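Local structure of inorganic pyrophosphatase (Thermus thermophilus, 2PRD) at residues V16-E21 / V85-V90; V90-M95 / K159-E164. The protein catalyses the magnesium-dependent hydrolysis of inorganic pyrophosphate to two phosphate ions and works as a homohexamer. One frame throughout, in Å; residues are numbered along the deposited sequence.

Contact 1 of 2, residues V16-E21 / V85-V90; sequences VHMVIE and VEVRVV
Met18 and Val87 show how side chains on one face of a twisted sheet can meet diagonally between neighbouring strands. The two run obliquely past each other. Met18 CB lies 4.0 Å from Val87 CG2, and the chain then carries SD alongside both methyls of the valine, before it bends at chi3 and turns CE aside. On the same face Val16 points CG2, the branch lying between its backbone N and carbonyl carbon, at Val89 CG2, 4.1 Å away. The opposite face holds a more polar pair: His17 and Glu86 lie side by side and point the same way, with His17 CD2 4.1 Å from Glu86 CG. Their imidazole and carboxylate planes stand 69° apart. They do not pair with each other: His17 ND1 is hydrogen-bonded to Pro7 O, whereas Glu86 has long, weak ion pairs with Lys11 and with Lys40 of a neighbouring subunit.

Behind this arrangement is an antiparallel pairing in the curled sheet of the pyrophosphatase beta-barrel. Val16 and Val87 form a hydrogen-bonded pair with two well-aligned bonds, N to O 2.9 Å from Val16 to Val87 and 2.8 Å from Val87 to Val16. Met18 and Val85 form the next such pair, in which the bond from Met18 N to Val85 O is more bent (137° at the hydrogen). Between them His17 and Glu86 make a non-hydrogen-bonded pair. The short strand segments run at 120° to each other, well short of the 180° of straight antiparallel strands, and beyond Met18 side-chain contact takes over: Ile20 CG1 and CD1 both reach 3.7 Å from Val85 CG1. Leu79 touches Ile20 as well, and Leu41 of that same neighbouring subunit packs on Val85.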
loop_
_atom_site.group_PDB
_atom_site.type_symbol
_atom_site.label_atom_id
_atom_site.label_comp_id
_atom_site.label_asym_id
_atom_site.label_seq_id
_atom_site.Cartn_x
_atom_site.Cartn_y
_atom_site.Cartn_z
ATOM N N VAL A 16 -0.457 -26.753 13.263
ATOM C CA VAL A 16 -1.834 -26.931 12.814
ATOM C C VAL A 16 -2.182 -26.114 11.582
ATOM O O VAL A 16 -1.486 -25.157 11.248
ATOM C CB VAL A 16 -2.802 -26.578 13.953
ATOM C CG1 VAL A 16 -2.660 -27.446 15.221
ATOM C CG2 VAL A 16 -2.664 -25.136 14.365
ATOM N N HIS A 17 -3.254 -26.479 10.918
ATOM C CA HIS A 17 -3.795 -25.740 9.791
ATOM C C HIS A 17 -4.633 -24.602 10.403
ATOM O O HIS A 17 -5.214 -24.837 11.468
ATOM C CB HIS A 17 -4.723 -26.542 8.915
ATOM C CG HIS A 17 -4.041 -27.394 7.887
ATOM N ND1 HIS A 17 -4.583 -28.587 7.465
ATOM C CD2 HIS A 17 -2.865 -27.258 7.271
ATOM C CE1 HIS A 17 -3.782 -29.113 6.540
ATOM N NE2 HIS A 17 -2.735 -28.318 6.399
ATOM N N MET A 18 -4.641 -23.439 9.786
ATOM C CA MET A 18 -5.447 -22.304 10.212
ATOM C C MET A 18 -6.043 -21.643 8.953
ATOM O O MET A 18 -5.323 -21.543 7.954
ATOM C CB MET A 18 -4.708 -21.254 11.054
ATOM C CG MET A 18 -4.807 -21.497 12.548
ATOM S SD MET A 18 -4.255 -20.139 13.569
ATOM C CE MET A 18 -5.107 -18.795 12.722
ATOM N N VAL A 19 -7.309 -21.300 9.015
ATOM C CA VAL A 19 -7.977 -20.563 7.917
ATOM C C VAL A 19 -7.931 -19.094 8.379
ATOM O O VAL A 19 -8.422 -18.747 9.453
ATOM C CB VAL A 19 -9.410 -21.022 7.706
ATOM C CG1 VAL A 19 -10.017 -20.295 6.498
ATOM C CG2 VAL A 19 -9.366 -22.508 7.343
ATOM N N ILE A 20 -7.279 -18.268 7.563
ATOM C CA ILE A 20 -7.121 -16.856 7.878
ATOM C C ILE A 20 -8.426 -16.167 7.490
ATOM O O ILE A 20 -8.976 -16.454 6.441
ATOM C CB ILE A 20 -5.988 -16.158 7.106
ATOM C CG1 ILE A 20 -4.622 -16.712 7.512
ATOM C CG2 ILE A 20 -6.046 -14.661 7.391
ATOM C CD1 ILE A 20 -4.566 -17.111 8.988
ATOM N N GLU A 21 -8.906 -15.346 8.432
ATOM C CA GLU A 21 -10.122 -14.578 8.214
ATOM C C GLU A 21 -9.759 -13.099 8.067
ATOM O O GLU A 21 -10.246 -12.471 7.117
ATOM C CB GLU A 21 -11.150 -14.735 9.306
ATOM C CG GLU A 21 -11.806 -16.141 9.117
ATOM C CD GLU A 21 -12.629 -16.433 10.358
ATOM O OE1 GLU A 21 -12.173 -16.054 11.455
ATOM O OE2 GLU A 21 -13.715 -16.996 10.154
ATOM N N VAL A 85 -2.925 -21.790 6.307
ATOM C CA VAL A 85 -1.447 -21.727 6.543
ATOM C C VAL A 85 -1.144 -22.634 7.693
ATOM O O VAL A 85 -2.013 -22.832 8.562
ATOM C CB VAL A 85 -1.044 -20.262 6.762
ATOM C CG1 VAL A 85 -2.134 -19.492 7.509
ATOM C CG2 VAL A 85 0.223 -20.079 7.580
ATOM N N GLU A 86 -0.006 -23.264 7.709
ATOM C CA GLU A 86 0.458 -24.109 8.812
ATOM C C GLU A 86 1.074 -23.109 9.804
ATOM O O GLU A 86 1.939 -22.282 9.484
ATOM C CB GLU A 86 1.595 -25.004 8.336
ATOM C CG GLU A 86 1.045 -26.094 7.441
ATOM C CD GLU A 86 2.190 -26.619 6.574
ATOM O OE1 GLU A 86 2.471 -26.019 5.506
ATOM O OE2 GLU A 86 2.788 -27.616 7.044
ATOM N N VAL A 87 0.558 -23.298 10.988
ATOM C CA VAL A 87 0.895 -22.422 12.109
ATOM C C VAL A 87 1.491 -23.235 13.230
ATOM O O VAL A 87 0.927 -24.245 13.618
ATOM C CB VAL A 87 -0.438 -21.768 12.546
ATOM C CG1 VAL A 87 -0.264 -21.064 13.887
ATOM C CG2 VAL A 87 -0.821 -20.688 11.524
ATOM N N ARG A 88 2.602 -22.735 13.752
ATOM C CA ARG A 88 3.236 -23.310 14.929
ATOM C C ARG A 88 2.689 -22.655 16.189
ATOM O O ARG A 88 2.845 -21.460 16.471
ATOM C CB ARG A 88 4.752 -23.208 14.807
ATOM C CG ARG A 88 5.503 -23.611 16.058
ATOM C CD ARG A 88 6.975 -23.932 15.792
ATOM N NE ARG A 88 7.679 -22.666 16.036
ATOM C CZ ARG A 88 8.084 -22.104 14.881
ATOM N NH1 ARG A 88 7.804 -22.805 13.803
ATOM N NH2 ARG A 88 8.719 -20.981 14.923
ATOM N N VAL A 89 2.070 -23.500 17.053
ATOM C CA VAL A 89 1.489 -23.088 18.342
ATOM C C VAL A 89 2.506 -22.787 19.424
ATOM O O VAL A 89 3.218 -23.698 19.881
ATOM C CB VAL A 89 0.517 -24.158 18.901
ATOM C CG1 VAL A 89 -0.229 -23.632 20.117
ATOM C CG2 VAL A 89 -0.470 -24.533 17.802
ATOM N N VAL A 90 2.493 -21.559 19.917
ATOM C CA VAL A 90 3.480 -21.245 20.985
ATOM C C VAL A 90 2.856 -20.735 22.252
ATOM O O VAL A 90 3.609 -20.552 23.235
ATOM C CB VAL A 90 4.507 -20.245 20.390
ATOM C CG1 VAL A 90 5.062 -20.792 19.076
ATOM C CG2 VAL A 90 3.880 -18.888 20.140
#

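Contact 2 of 2, residues V90-M95 / K159-E164; sequences VGLLLM and KAALEE
Gly91 and Ala161 bring the two backbones nearest, CA to CA 5.3 Å, where strand 90-95 passes helix 159-164 at 76° with the segment axes 6.4 Å apart. This is a helix laid across a sheet: the C-terminal helix 158-173 rests against the long strand 84-97, just where a classic beta bulge sets Val90 and Gly91 opposite the single residue Ile106. No hydrogen bond joins the two segments, and packing does the work. Leu92 points toward the helix, with CG anti to its carbonyl carbon (chi1 -81°), and sets that branch point 3.7 Å from Ala161 CA. Its two methyls part from there. CD2 stays over Ala161, 4.0 Å from CA, while CD1 reaches toward the next turn, 4.0 Å from Ala160 O and 4.2 Å from Glu164 CB. Leu92 also touches Val105 and Arg156 on the flanking strands, so it is packed between the sheet and the helix. At the N-terminal end of the helix, Asp157 OD1 accepts a hydrogen bond from Ala160 N. The closest approach to the bulge is that of Ala161, whose CB sits 3.5 Å from Gly91 O.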
loop_
_atom_site.group_PDB
_atom_site.type_symbol
_atom_site.label_atom_id
_atom_site.label_comp_id
_atom_site.label_asym_id
_atom_site.label_seq_id
_atom_site.Cartn_x
_atom_site.Cartn_y
_atom_site.Cartn_z
ATOM N N VAL A 90 2.493 -21.559 19.917
ATOM C CA VAL A 90 3.480 -21.245 20.985
ATOM C C VAL A 90 2.856 -20.735 22.252
ATOM O O VAL A 90 3.609 -20.552 23.235
ATOM C CB VAL A 90 4.507 -20.245 20.390
ATOM C CG1 VAL A 90 5.062 -20.792 19.076
ATOM C CG2 VAL A 90 3.880 -18.888 20.140
ATOM N N GLY A 91 1.547 -20.515 22.347
ATOM C CA GLY A 91 0.914 -19.966 23.531
ATOM C C GLY A 91 -0.580 -19.760 23.501
ATOM O O GLY A 91 -1.231 -20.079 22.519
ATOM N N LEU A 92 -1.194 -19.245 24.577
ATOM C CA LEU A 92 -2.624 -18.991 24.665
ATOM C C LEU A 92 -2.841 -17.587 25.254
ATOM O O LEU A 92 -2.084 -17.150 26.109
ATOM C CB LEU A 92 -3.369 -19.871 25.699
ATOM C CG LEU A 92 -3.763 -21.268 25.320
ATOM C CD1 LEU A 92 -4.571 -21.971 26.427
ATOM C CD2 LEU A 92 -4.556 -21.315 24.003
ATOM N N LEU A 93 -3.922 -17.004 24.784
ATOM C CA LEU A 93 -4.377 -15.732 25.316
ATOM C C LEU A 93 -5.765 -16.080 25.901
ATOM O O LEU A 93 -6.661 -16.539 25.201
ATOM C CB LEU A 93 -4.448 -14.575 24.340
ATOM C CG LEU A 93 -4.997 -13.255 24.858
ATOM C CD1 LEU A 93 -4.190 -12.762 26.042
ATOM C CD2 LEU A 93 -4.969 -12.205 23.761
ATOM N N LEU A 94 -5.849 -15.904 27.209
ATOM C CA LEU A 94 -7.116 -16.161 27.930
ATOM C C LEU A 94 -7.853 -14.835 28.043
ATOM O O LEU A 94 -7.209 -13.821 28.372
ATOM C CB LEU A 94 -6.803 -16.722 29.309
ATOM C CG LEU A 94 -5.988 -18.010 29.338
ATOM C CD1 LEU A 94 -5.749 -18.471 30.749
ATOM C CD2 LEU A 94 -6.621 -19.101 28.490
ATOM N N MET A 95 -9.151 -14.858 27.803
ATOM C CA MET A 95 -9.976 -13.647 27.937
ATOM C C MET A 95 -11.419 -13.992 28.254
ATOM O O MET A 95 -11.862 -15.151 28.084
ATOM C CB MET A 95 -9.820 -12.789 26.676
ATOM C CG MET A 95 -10.006 -13.506 25.353
ATOM S SD MET A 95 -9.901 -12.378 23.926
ATOM C CE MET A 95 -8.388 -11.507 24.364
ATOM N N LYS A 159 2.862 -25.331 26.428
ATOM C CA LYS A 159 2.318 -26.635 26.922
ATOM C C LYS A 159 0.833 -26.559 27.146
ATOM O O LYS A 159 0.161 -27.552 26.844
ATOM C CB LYS A 159 3.146 -27.162 28.087
ATOM C CG LYS A 159 4.621 -27.222 27.623
ATOM C CD LYS A 159 5.524 -27.959 28.590
ATOM C CE LYS A 159 6.851 -28.332 27.919
ATOM N NZ LYS A 159 7.753 -27.149 27.820
ATOM N N ALA A 160 0.357 -25.437 27.669
ATOM C CA ALA A 160 -1.064 -25.218 27.910
ATOM C C ALA A 160 -1.838 -25.138 26.631
ATOM O O ALA A 160 -2.952 -25.658 26.491
ATOM C CB ALA A 160 -1.267 -23.957 28.791
ATOM N N ALA A 161 -1.281 -24.476 25.613
ATOM C CA ALA A 161 -1.934 -24.314 24.331
ATOM C C ALA A 161 -2.171 -25.656 23.660
ATOM O O ALA A 161 -3.236 -25.840 23.057
ATOM C CB ALA A 161 -1.107 -23.419 23.387
ATOM N N LEU A 162 -1.142 -26.501 23.691
ATOM C CA LEU A 162 -1.234 -27.807 23.034
ATOM C C LEU A 162 -2.350 -28.651 23.633
ATOM O O LEU A 162 -3.067 -29.361 22.928
ATOM C CB LEU A 162 0.098 -28.534 22.973
ATOM C CG LEU A 162 1.258 -27.839 22.261
ATOM C CD1 LEU A 162 2.533 -28.627 22.480
ATOM C CD2 LEU A 162 1.026 -27.580 20.792
ATOM N N GLU A 163 -2.498 -28.538 24.925
ATOM C CA GLU A 163 -3.543 -29.240 25.672
ATOM C C GLU A 163 -4.898 -28.749 25.214
ATOM O O GLU A 163 -5.819 -29.565 25.125
ATOM C CB GLU A 163 -3.370 -29.046 27.172
ATOM C CG GLU A 163 -2.333 -29.943 27.829
ATOM C CD GLU A 163 -2.480 -31.389 27.365
ATOM O OE1 GLU A 163 -3.623 -31.910 27.300
ATOM O OE2 GLU A 163 -1.435 -32.012 27.048
ATOM N N GLU A 164 -5.037 -27.479 24.931
ATOM C CA GLU A 164 -6.348 -26.929 24.496
ATOM C C GLU A 164 -6.575 -27.323 23.055
ATOM O O GLU A 164 -7.688 -27.657 22.617
ATOM C CB GLU A 164 -6.332 -25.427 24.696
ATOM C CG GLU A 164 -7.471 -24.681 24.020
ATOM C CD GLU A 164 -8.703 -24.652 24.901
ATOM O OE1 GLU A 164 -8.589 -25.126 26.052
ATOM O OE2 GLU A 164 -9.751 -24.144 24.458
#

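Both contacts are buried and share strand 84-97, whose successive parts meet two different partners: contact 1 pairs it side by side with strand 15-22 inside the sheet, and contact 2 lays helix 158-173 across it. Their chemistry follows. The first is held by backbone hydrogen bonds with apolar packing on one face and polar groups on the other, and it touches the second subunit; the second has no hydrogen bond across it and no other chain touches its segments. They join directly through Val89, whose CG1 lies 3.4 Å from Ala161 CB; Val90 is common to both ranges but takes no part in either contact. Val16 likewise packs on Val165 of the same helix.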